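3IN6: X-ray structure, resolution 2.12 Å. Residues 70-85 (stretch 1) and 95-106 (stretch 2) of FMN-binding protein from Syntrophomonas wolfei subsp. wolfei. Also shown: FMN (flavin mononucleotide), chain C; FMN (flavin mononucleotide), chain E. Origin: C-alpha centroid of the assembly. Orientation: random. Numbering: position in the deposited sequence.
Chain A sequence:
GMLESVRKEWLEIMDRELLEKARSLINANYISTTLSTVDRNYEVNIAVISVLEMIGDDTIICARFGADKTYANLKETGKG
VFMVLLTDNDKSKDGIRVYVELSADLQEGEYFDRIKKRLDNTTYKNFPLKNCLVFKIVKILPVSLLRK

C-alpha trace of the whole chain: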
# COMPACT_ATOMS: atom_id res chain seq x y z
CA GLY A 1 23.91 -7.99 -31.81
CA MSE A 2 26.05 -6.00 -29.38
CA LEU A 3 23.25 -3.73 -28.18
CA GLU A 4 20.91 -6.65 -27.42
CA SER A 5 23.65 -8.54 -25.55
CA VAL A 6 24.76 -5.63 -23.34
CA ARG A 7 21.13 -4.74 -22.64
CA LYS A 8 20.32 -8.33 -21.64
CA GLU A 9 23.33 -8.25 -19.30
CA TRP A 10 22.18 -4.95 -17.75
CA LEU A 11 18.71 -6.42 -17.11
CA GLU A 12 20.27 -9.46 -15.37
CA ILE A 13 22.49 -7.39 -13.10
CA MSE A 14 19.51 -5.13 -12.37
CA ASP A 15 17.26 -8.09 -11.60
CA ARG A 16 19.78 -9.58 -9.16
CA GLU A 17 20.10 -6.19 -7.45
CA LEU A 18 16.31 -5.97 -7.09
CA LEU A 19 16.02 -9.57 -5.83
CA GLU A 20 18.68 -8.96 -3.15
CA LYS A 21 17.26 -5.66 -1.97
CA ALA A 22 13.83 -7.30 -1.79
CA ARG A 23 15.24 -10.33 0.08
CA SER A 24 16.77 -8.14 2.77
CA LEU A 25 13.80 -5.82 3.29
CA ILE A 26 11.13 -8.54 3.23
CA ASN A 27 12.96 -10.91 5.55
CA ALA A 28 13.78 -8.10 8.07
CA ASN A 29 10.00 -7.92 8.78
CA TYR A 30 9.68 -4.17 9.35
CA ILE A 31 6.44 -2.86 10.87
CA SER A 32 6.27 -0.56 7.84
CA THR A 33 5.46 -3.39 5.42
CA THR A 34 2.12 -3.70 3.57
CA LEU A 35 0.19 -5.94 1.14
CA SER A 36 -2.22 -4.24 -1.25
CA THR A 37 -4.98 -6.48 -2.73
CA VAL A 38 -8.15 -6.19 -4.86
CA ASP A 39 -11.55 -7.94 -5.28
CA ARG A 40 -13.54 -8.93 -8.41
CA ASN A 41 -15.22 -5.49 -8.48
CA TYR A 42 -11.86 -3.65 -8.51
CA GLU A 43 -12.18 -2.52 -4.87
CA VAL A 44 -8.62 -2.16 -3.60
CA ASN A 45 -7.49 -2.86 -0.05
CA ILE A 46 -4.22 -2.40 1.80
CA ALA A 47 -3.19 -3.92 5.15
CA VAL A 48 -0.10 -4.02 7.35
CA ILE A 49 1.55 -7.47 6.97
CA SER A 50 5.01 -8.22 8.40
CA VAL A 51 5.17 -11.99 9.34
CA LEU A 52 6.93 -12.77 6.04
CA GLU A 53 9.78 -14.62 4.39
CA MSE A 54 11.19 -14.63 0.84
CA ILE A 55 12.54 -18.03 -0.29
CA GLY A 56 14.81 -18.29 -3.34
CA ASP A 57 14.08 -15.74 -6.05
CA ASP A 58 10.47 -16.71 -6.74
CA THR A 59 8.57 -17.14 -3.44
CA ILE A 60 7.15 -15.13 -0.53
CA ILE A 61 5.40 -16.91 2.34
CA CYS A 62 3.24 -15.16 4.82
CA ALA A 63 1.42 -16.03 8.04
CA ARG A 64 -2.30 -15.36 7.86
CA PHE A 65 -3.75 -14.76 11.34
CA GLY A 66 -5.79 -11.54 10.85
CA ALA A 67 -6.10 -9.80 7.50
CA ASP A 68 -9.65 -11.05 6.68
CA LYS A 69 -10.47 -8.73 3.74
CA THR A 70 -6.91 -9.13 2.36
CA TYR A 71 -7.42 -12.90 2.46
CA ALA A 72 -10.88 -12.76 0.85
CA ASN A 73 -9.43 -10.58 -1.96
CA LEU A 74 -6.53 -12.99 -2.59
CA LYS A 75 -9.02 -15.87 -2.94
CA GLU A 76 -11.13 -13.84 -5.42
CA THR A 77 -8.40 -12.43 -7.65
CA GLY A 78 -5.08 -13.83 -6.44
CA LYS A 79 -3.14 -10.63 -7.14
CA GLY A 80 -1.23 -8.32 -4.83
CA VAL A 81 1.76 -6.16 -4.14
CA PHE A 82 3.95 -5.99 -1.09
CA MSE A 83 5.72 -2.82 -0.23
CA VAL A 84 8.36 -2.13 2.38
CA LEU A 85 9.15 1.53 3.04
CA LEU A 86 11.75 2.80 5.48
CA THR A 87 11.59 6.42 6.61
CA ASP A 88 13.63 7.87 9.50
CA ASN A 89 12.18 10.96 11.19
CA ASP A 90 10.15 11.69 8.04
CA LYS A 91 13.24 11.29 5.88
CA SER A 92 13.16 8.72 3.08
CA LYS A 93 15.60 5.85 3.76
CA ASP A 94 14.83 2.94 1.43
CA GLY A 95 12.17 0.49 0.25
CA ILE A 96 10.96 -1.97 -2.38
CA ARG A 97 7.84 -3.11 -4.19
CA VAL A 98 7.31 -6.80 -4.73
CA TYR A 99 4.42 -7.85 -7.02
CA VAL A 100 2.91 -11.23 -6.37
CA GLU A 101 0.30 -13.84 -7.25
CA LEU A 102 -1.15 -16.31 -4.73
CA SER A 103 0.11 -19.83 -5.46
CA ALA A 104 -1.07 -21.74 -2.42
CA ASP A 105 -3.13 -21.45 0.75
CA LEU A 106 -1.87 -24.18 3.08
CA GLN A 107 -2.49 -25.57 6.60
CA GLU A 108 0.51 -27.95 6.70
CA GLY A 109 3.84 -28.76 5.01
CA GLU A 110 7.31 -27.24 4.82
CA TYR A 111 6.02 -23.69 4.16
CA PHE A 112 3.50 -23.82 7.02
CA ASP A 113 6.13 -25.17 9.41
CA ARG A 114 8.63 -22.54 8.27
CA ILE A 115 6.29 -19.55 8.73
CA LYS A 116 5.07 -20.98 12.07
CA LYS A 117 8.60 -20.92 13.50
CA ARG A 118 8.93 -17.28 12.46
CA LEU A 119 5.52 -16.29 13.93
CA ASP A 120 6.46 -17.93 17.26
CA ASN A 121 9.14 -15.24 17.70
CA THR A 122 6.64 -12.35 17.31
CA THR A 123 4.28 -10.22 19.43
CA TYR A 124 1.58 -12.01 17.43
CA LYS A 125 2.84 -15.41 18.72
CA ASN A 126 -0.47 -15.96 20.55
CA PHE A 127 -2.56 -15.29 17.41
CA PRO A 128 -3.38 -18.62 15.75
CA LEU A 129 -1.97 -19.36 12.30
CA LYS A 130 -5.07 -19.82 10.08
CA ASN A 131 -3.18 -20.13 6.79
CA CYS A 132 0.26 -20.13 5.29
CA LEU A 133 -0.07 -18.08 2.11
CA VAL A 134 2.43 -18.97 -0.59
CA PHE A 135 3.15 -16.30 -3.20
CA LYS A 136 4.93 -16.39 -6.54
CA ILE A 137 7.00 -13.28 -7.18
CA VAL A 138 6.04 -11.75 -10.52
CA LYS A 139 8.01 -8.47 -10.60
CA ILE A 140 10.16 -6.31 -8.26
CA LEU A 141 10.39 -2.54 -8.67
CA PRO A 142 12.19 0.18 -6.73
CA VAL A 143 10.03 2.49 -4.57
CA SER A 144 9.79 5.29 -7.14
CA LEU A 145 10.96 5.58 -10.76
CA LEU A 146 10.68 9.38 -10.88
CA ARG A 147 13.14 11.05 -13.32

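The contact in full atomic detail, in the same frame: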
# COMPACT_ATOMS: atom_id res chain seq x y z
N THR A 70 -8.11 -8.80 3.15
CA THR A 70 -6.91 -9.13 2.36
C THR A 70 -6.96 -10.58 1.87
O THR A 70 -6.74 -10.86 0.68
CB THR A 70 -5.65 -8.91 3.21
OG1 THR A 70 -5.58 -7.52 3.53
CG2 THR A 70 -4.37 -9.31 2.45
N TYR A 71 -7.32 -11.48 2.79
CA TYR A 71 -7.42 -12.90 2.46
C TYR A 71 -8.55 -13.18 1.48
O TYR A 71 -8.36 -13.92 0.51
CB TYR A 71 -7.64 -13.72 3.74
CG TYR A 71 -7.82 -15.18 3.49
CD1 TYR A 71 -6.76 -15.97 3.06
CD2 TYR A 71 -9.05 -15.80 3.71
CE1 TYR A 71 -6.91 -17.34 2.84
CE2 TYR A 71 -9.21 -17.17 3.49
CZ TYR A 71 -8.14 -17.92 3.06
OH TYR A 71 -8.30 -19.26 2.84
N ALA A 72 -9.73 -12.61 1.75
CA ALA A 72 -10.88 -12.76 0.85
C ALA A 72 -10.55 -12.25 -0.56
O ALA A 72 -10.95 -12.86 -1.54
CB ALA A 72 -12.11 -12.02 1.40
N ASN A 73 -9.86 -11.12 -0.65
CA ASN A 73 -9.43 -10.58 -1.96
C ASN A 73 -8.49 -11.56 -2.70
O ASN A 73 -8.73 -11.93 -3.88
CB ASN A 73 -8.75 -9.23 -1.77
CG ASN A 73 -9.74 -8.12 -1.46
OD1 ASN A 73 -10.95 -8.27 -1.64
ND2 ASN A 73 -9.23 -6.99 -1.01
N LEU A 74 -7.47 -12.04 -1.99
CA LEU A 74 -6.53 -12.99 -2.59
C LEU A 74 -7.25 -14.22 -3.14
O LEU A 74 -6.90 -14.69 -4.21
CB LEU A 74 -5.44 -13.38 -1.60
CG LEU A 74 -4.49 -12.24 -1.26
CD1 LEU A 74 -3.60 -12.63 -0.08
CD2 LEU A 74 -3.67 -11.79 -2.51
N LYS A 75 -8.28 -14.70 -2.44
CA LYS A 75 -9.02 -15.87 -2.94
C LYS A 75 -9.91 -15.52 -4.12
O LYS A 75 -10.25 -16.40 -4.89
CB LYS A 75 -9.88 -16.52 -1.84
CG LYS A 75 -9.14 -16.96 -0.59
CD LYS A 75 -8.08 -18.01 -0.82
CE LYS A 75 -8.68 -19.38 -1.18
NZ LYS A 75 -7.63 -20.42 -1.30
N GLU A 76 -10.32 -14.26 -4.26
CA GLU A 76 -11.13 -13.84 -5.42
C GLU A 76 -10.29 -13.59 -6.66
O GLU A 76 -10.63 -14.06 -7.75
CB GLU A 76 -11.92 -12.55 -5.16
CG GLU A 76 -13.11 -12.75 -4.30
CD GLU A 76 -13.99 -11.53 -4.18
OE1 GLU A 76 -13.97 -10.62 -5.03
OE2 GLU A 76 -14.74 -11.51 -3.20
N THR A 77 -9.22 -12.84 -6.51
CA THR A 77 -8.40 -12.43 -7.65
C THR A 77 -6.97 -12.96 -7.67
O THR A 77 -6.35 -12.98 -8.73
CB THR A 77 -8.29 -10.89 -7.69
OG1 THR A 77 -7.57 -10.41 -6.54
CG2 THR A 77 -9.65 -10.28 -7.73
N GLY A 78 -6.42 -13.29 -6.50
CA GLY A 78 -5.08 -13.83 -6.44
C GLY A 78 -3.93 -12.87 -6.62
O GLY A 78 -2.77 -13.27 -6.49
N LYS A 79 -4.21 -11.59 -6.87
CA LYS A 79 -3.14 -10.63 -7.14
C LYS A 79 -2.87 -9.64 -6.03
O LYS A 79 -3.76 -9.25 -5.31
CB LYS A 79 -3.39 -9.91 -8.46
CG LYS A 79 -3.49 -10.90 -9.64
CD LYS A 79 -3.14 -10.28 -10.99
CE LYS A 79 -3.58 -11.19 -12.15
NZ LYS A 79 -3.36 -10.55 -13.47
N GLY A 80 -1.62 -9.26 -5.88
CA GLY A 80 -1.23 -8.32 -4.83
C GLY A 80 0.12 -7.69 -5.02
O GLY A 80 0.85 -7.99 -5.97
N VAL A 81 0.45 -6.76 -4.13
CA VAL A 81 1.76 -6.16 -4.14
C VAL A 81 2.20 -5.80 -2.74
O VAL A 81 1.49 -5.11 -2.00
CB VAL A 81 1.85 -4.89 -5.04
CG1 VAL A 81 0.82 -3.78 -4.62
CG2 VAL A 81 3.29 -4.35 -5.04
N PHE A 82 3.37 -6.31 -2.36
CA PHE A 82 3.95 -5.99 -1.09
C PHE A 82 4.79 -4.76 -1.28
O PHE A 82 5.37 -4.54 -2.35
CB PHE A 82 4.90 -7.07 -0.59
CG PHE A 82 4.24 -8.28 -0.04
CD1 PHE A 82 3.80 -8.31 1.28
CD2 PHE A 82 4.08 -9.41 -0.82
CE1 PHE A 82 3.21 -9.43 1.81
CE2 PHE A 82 3.50 -10.54 -0.30
CZ PHE A 82 3.06 -10.56 1.02
N MSE A 83 4.84 -3.95 -0.23
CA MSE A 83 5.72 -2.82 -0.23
C MSE A 83 6.33 -2.69 1.13
O MSE A 83 5.64 -2.82 2.14
CB MSE A 83 5.03 -1.49 -0.56
CG MSE A 83 6.04 -0.29 -0.43
SE MSE A 83 5.44 1.47 -0.94
CE MSE A 83 5.90 1.52 -2.80
N VAL A 84 7.64 -2.47 1.15
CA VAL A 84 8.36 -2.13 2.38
C VAL A 84 8.84 -0.72 2.12
O VAL A 84 9.30 -0.43 1.00
CB VAL A 84 9.58 -3.01 2.63
CG1 VAL A 84 10.42 -2.47 3.84
CG2 VAL A 84 9.19 -4.45 2.84
N LEU A 85 8.79 0.13 3.15
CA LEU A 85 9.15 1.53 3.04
C LEU A 85 9.80 1.98 4.34
O LEU A 85 9.17 1.98 5.39
CB LEU A 85 7.89 2.36 2.80
CG LEU A 85 8.08 3.83 2.45
CD1 LEU A 85 8.81 3.95 1.12
CD2 LEU A 85 6.73 4.54 2.39
N GLY A 95 13.40 1.27 0.39
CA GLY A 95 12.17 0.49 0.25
C GLY A 95 12.14 -0.35 -1.01
O GLY A 95 13.04 -0.31 -1.81
N ILE A 96 11.07 -1.11 -1.19
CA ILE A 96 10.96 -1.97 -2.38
C ILE A 96 9.50 -2.29 -2.61
O ILE A 96 8.68 -2.18 -1.67
CB ILE A 96 11.73 -3.30 -2.14
CG1 ILE A 96 11.96 -4.10 -3.43
CG2 ILE A 96 11.01 -4.15 -1.05
CD1 ILE A 96 12.97 -3.49 -4.42
N ARG A 97 9.18 -2.66 -3.84
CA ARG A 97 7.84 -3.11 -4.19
C ARG A 97 7.99 -4.47 -4.80
O ARG A 97 8.74 -4.65 -5.76
CB ARG A 97 7.17 -2.19 -5.19
CG ARG A 97 6.69 -0.90 -4.60
CD ARG A 97 6.05 0.00 -5.65
NE ARG A 97 6.99 0.43 -6.69
CZ ARG A 97 6.66 1.24 -7.69
NH1 ARG A 97 5.43 1.73 -7.81
NH2 ARG A 97 7.58 1.57 -8.59
N VAL A 98 7.28 -5.45 -4.22
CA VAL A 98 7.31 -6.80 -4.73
C VAL A 98 5.89 -7.23 -5.14
O VAL A 98 5.01 -7.39 -4.29
CB VAL A 98 7.84 -7.78 -3.67
CG1 VAL A 98 7.99 -9.14 -4.26
CG2 VAL A 98 9.19 -7.29 -3.05
N TYR A 99 5.70 -7.45 -6.45
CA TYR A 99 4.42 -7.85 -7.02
C TYR A 99 4.27 -9.35 -7.03
O TYR A 99 5.16 -10.06 -7.50
CB TYR A 99 4.27 -7.29 -8.43
CG TYR A 99 4.33 -5.79 -8.48
CD1 TYR A 99 5.54 -5.14 -8.42
CD2 TYR A 99 3.18 -5.03 -8.60
CE1 TYR A 99 5.63 -3.79 -8.48
CE2 TYR A 99 3.26 -3.65 -8.63
CZ TYR A 99 4.48 -3.04 -8.58
OH TYR A 99 4.59 -1.68 -8.62
N VAL A 100 3.11 -9.82 -6.59
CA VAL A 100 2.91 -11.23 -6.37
C VAL A 100 1.57 -11.79 -6.88
O VAL A 100 0.62 -11.07 -7.16
CB VAL A 100 2.97 -11.52 -4.85
CG1 VAL A 100 4.37 -11.21 -4.25
CG2 VAL A 100 1.87 -10.72 -4.10
N GLU A 101 1.52 -13.11 -6.95
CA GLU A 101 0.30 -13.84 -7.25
C GLU A 101 0.21 -14.99 -6.26
O GLU A 101 1.20 -15.68 -6.04
CB GLU A 101 0.30 -14.38 -8.66
CG GLU A 101 0.26 -13.29 -9.69
CD GLU A 101 0.17 -13.83 -11.12
OE1 GLU A 101 0.24 -15.07 -11.31
OE2 GLU A 101 0.01 -13.00 -12.05
N LEU A 102 -0.97 -15.22 -5.68
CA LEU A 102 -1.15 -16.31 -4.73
C LEU A 102 -1.01 -17.66 -5.41
O LEU A 102 -1.72 -17.95 -6.35
CB LEU A 102 -2.51 -16.23 -4.06
CG LEU A 102 -2.74 -17.20 -2.89
CD1 LEU A 102 -1.82 -16.87 -1.71
CD2 LEU A 102 -4.19 -17.13 -2.49
N SER A 103 -0.10 -18.49 -4.92
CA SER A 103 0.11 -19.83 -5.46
C SER A 103 -0.57 -20.90 -4.64
O SER A 103 -1.08 -21.87 -5.18
CB SER A 103 1.59 -20.17 -5.51
OG SER A 103 2.24 -19.31 -6.41
N ALA A 104 -0.52 -20.73 -3.32
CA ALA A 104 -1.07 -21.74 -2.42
C ALA A 104 -1.54 -21.14 -1.11
O ALA A 104 -1.05 -20.10 -0.68
CB ALA A 104 -0.01 -22.81 -2.16
N ASP A 105 -2.53 -21.79 -0.52
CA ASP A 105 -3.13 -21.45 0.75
C ASP A 105 -3.07 -22.77 1.53
O ASP A 105 -3.90 -23.66 1.31
CB ASP A 105 -4.57 -21.00 0.51
CG ASP A 105 -5.33 -20.72 1.78
OD1 ASP A 105 -4.77 -20.88 2.89
OD2 ASP A 105 -6.50 -20.31 1.65
N LEU A 106 -2.10 -22.90 2.42
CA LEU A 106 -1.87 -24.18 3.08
C LEU A 106 -1.98 -24.18 4.62
O LEU A 106 -1.74 -23.17 5.28
CB LEU A 106 -0.49 -24.68 2.66
CG LEU A 106 -0.27 -24.77 1.14
CD1 LEU A 106 1.19 -24.97 0.82
CD2 LEU A 106 -1.13 -25.89 0.53
N1 FMN C . -1.90 -9.84 9.93
C2 FMN C . -1.59 -11.01 9.25
O2 FMN C . -2.49 -11.80 8.94
N3 FMN C . -0.27 -11.30 8.94
C4 FMN C . 0.75 -10.43 9.29
O4 FMN C . 1.92 -10.73 8.99
C4A FMN C . 0.44 -9.25 9.99
N5 FMN C . 1.44 -8.36 10.37
C5A FMN C . 1.14 -7.19 11.05
C6 FMN C . 2.18 -6.31 11.41
C7 FMN C . 1.89 -5.13 12.10
C7M FMN C . 3.01 -4.21 12.48
C8 FMN C . 0.56 -4.81 12.43
C8M FMN C . 0.23 -3.54 13.16
C9 FMN C . -0.47 -5.68 12.06
C9A FMN C . -0.19 -6.89 11.38
N10 FMN C . -1.20 -7.78 10.99
C10 FMN C . -0.89 -8.96 10.31
C1' FMN C . -2.65 -7.50 11.33
C2' FMN C . -3.44 -6.91 10.16
O2' FMN C . -2.80 -5.76 9.66
C3' FMN C . -4.87 -6.61 10.63
O3' FMN C . -5.54 -7.84 10.83
C4' FMN C . -5.66 -5.72 9.67
O4' FMN C . -6.85 -5.29 10.30
C5' FMN C . -6.05 -6.45 8.39
O5' FMN C . -6.71 -5.55 7.53
P FMN C . -7.81 -6.05 6.45
O1P FMN C . -9.07 -6.49 7.13
O2P FMN C . -7.30 -7.21 5.61
O3P FMN C . -8.10 -4.82 5.65
N1 FMN E . 4.30 11.32 -7.52
C2 FMN E . 3.13 11.99 -7.79
O2 FMN E . 2.66 11.93 -8.93
N3 FMN E . 2.49 12.69 -6.78
C4 FMN E . 3.03 12.74 -5.51
O4 FMN E . 2.47 13.38 -4.61
C4A FMN E . 4.22 12.08 -5.24
N5 FMN E . 4.77 12.12 -3.97
C5A FMN E . 5.96 11.46 -3.71
C6 FMN E . 6.49 11.53 -2.43
C7 FMN E . 7.67 10.87 -2.12
C7M FMN E . 8.22 10.96 -0.73
C8 FMN E . 8.33 10.14 -3.11
C8M FMN E . 9.61 9.42 -2.79
C9 FMN E . 7.80 10.07 -4.40
C9A FMN E . 6.60 10.73 -4.72
N10 FMN E . 6.04 10.68 -6.00
C10 FMN E . 4.86 11.36 -6.26
C1' FMN E . 6.68 9.94 -7.15
C2' FMN E . 6.04 8.58 -7.44
O2' FMN E . 6.04 7.78 -6.28
C3' FMN E . 6.81 7.89 -8.58
O3' FMN E . 6.51 8.59 -9.77
C4' FMN E . 6.48 6.39 -8.70
O4' FMN E . 7.42 5.72 -9.51
C5' FMN E . 5.11 6.18 -9.33
O5' FMN E . 4.82 4.81 -9.37
P FMN E . 3.91 4.18 -10.53
O1P FMN E . 2.53 4.79 -10.48
O2P FMN E . 3.81 2.69 -10.26
O3P FMN E . 4.53 4.39 -11.90

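Strands 79-85 and 95-106 run antiparallel, their axes 160° apart and 4.5 Å at closest approach. Paired hydrogen bonds fix the register at Gly80-Val100, Phe82-Val98 and Val84-Ile96; at the central pair, Phe82 N to Val98 O and Val98 N to Phe82 O are both 2.8 Å. The ladder extends to the turn after helix 70-77, where Leu102 N donates to Gly78 O at 2.8 Å.

Alternation sorts the side chains. On the face carrying Val81, Met83, Arg97 and Tyr99, the p rotamer of Val81 (chi1 58°) places CG2 over the Tyr99 ring, 3.7 Å from its centroid and 14° off the normal, a CH-pi contact. Selenomethionine Met83 is extended through chi1 and chi2 (both 175°), then turns at chi3 (-89°), bringing its CE to 3.1 Å from Arg97 CG, a tight approach. Arg97 (m, t, m, then chi4 -179°) ends in a guanidinium whose NH1 donates to O2P of the chain E FMN at 3.1 Å, that oxygen lying near the guanidinium plane, at its edge.

The other face is largely apolar. Phe82, in m with chi2 -84°, turns its ring edge to Val100, CD2 lying 3.9 Å from Val100 CG1. Gly80 has no side chain; an ideal CB there would lie 3.6 Å from Val100 CG2.

The helix crosses the second strand at 81°. Leu74 CB meets Leu102 CD2 at 4.1 Å, while two side chains whose CA-to-CB bonds point sideways converge on Asp105. Tyr71, in t, donates from OH to Asp105 OD2 over a very short 2.4 Å; Lys75 bends through three m torsions before a t chi4, bringing NZ 3.2 Å from the same Asp105 OD2 in a salt bridge. Asp105, in t, has its CA-to-CB bond directed toward the first stretch, and its OD2 takes both partners.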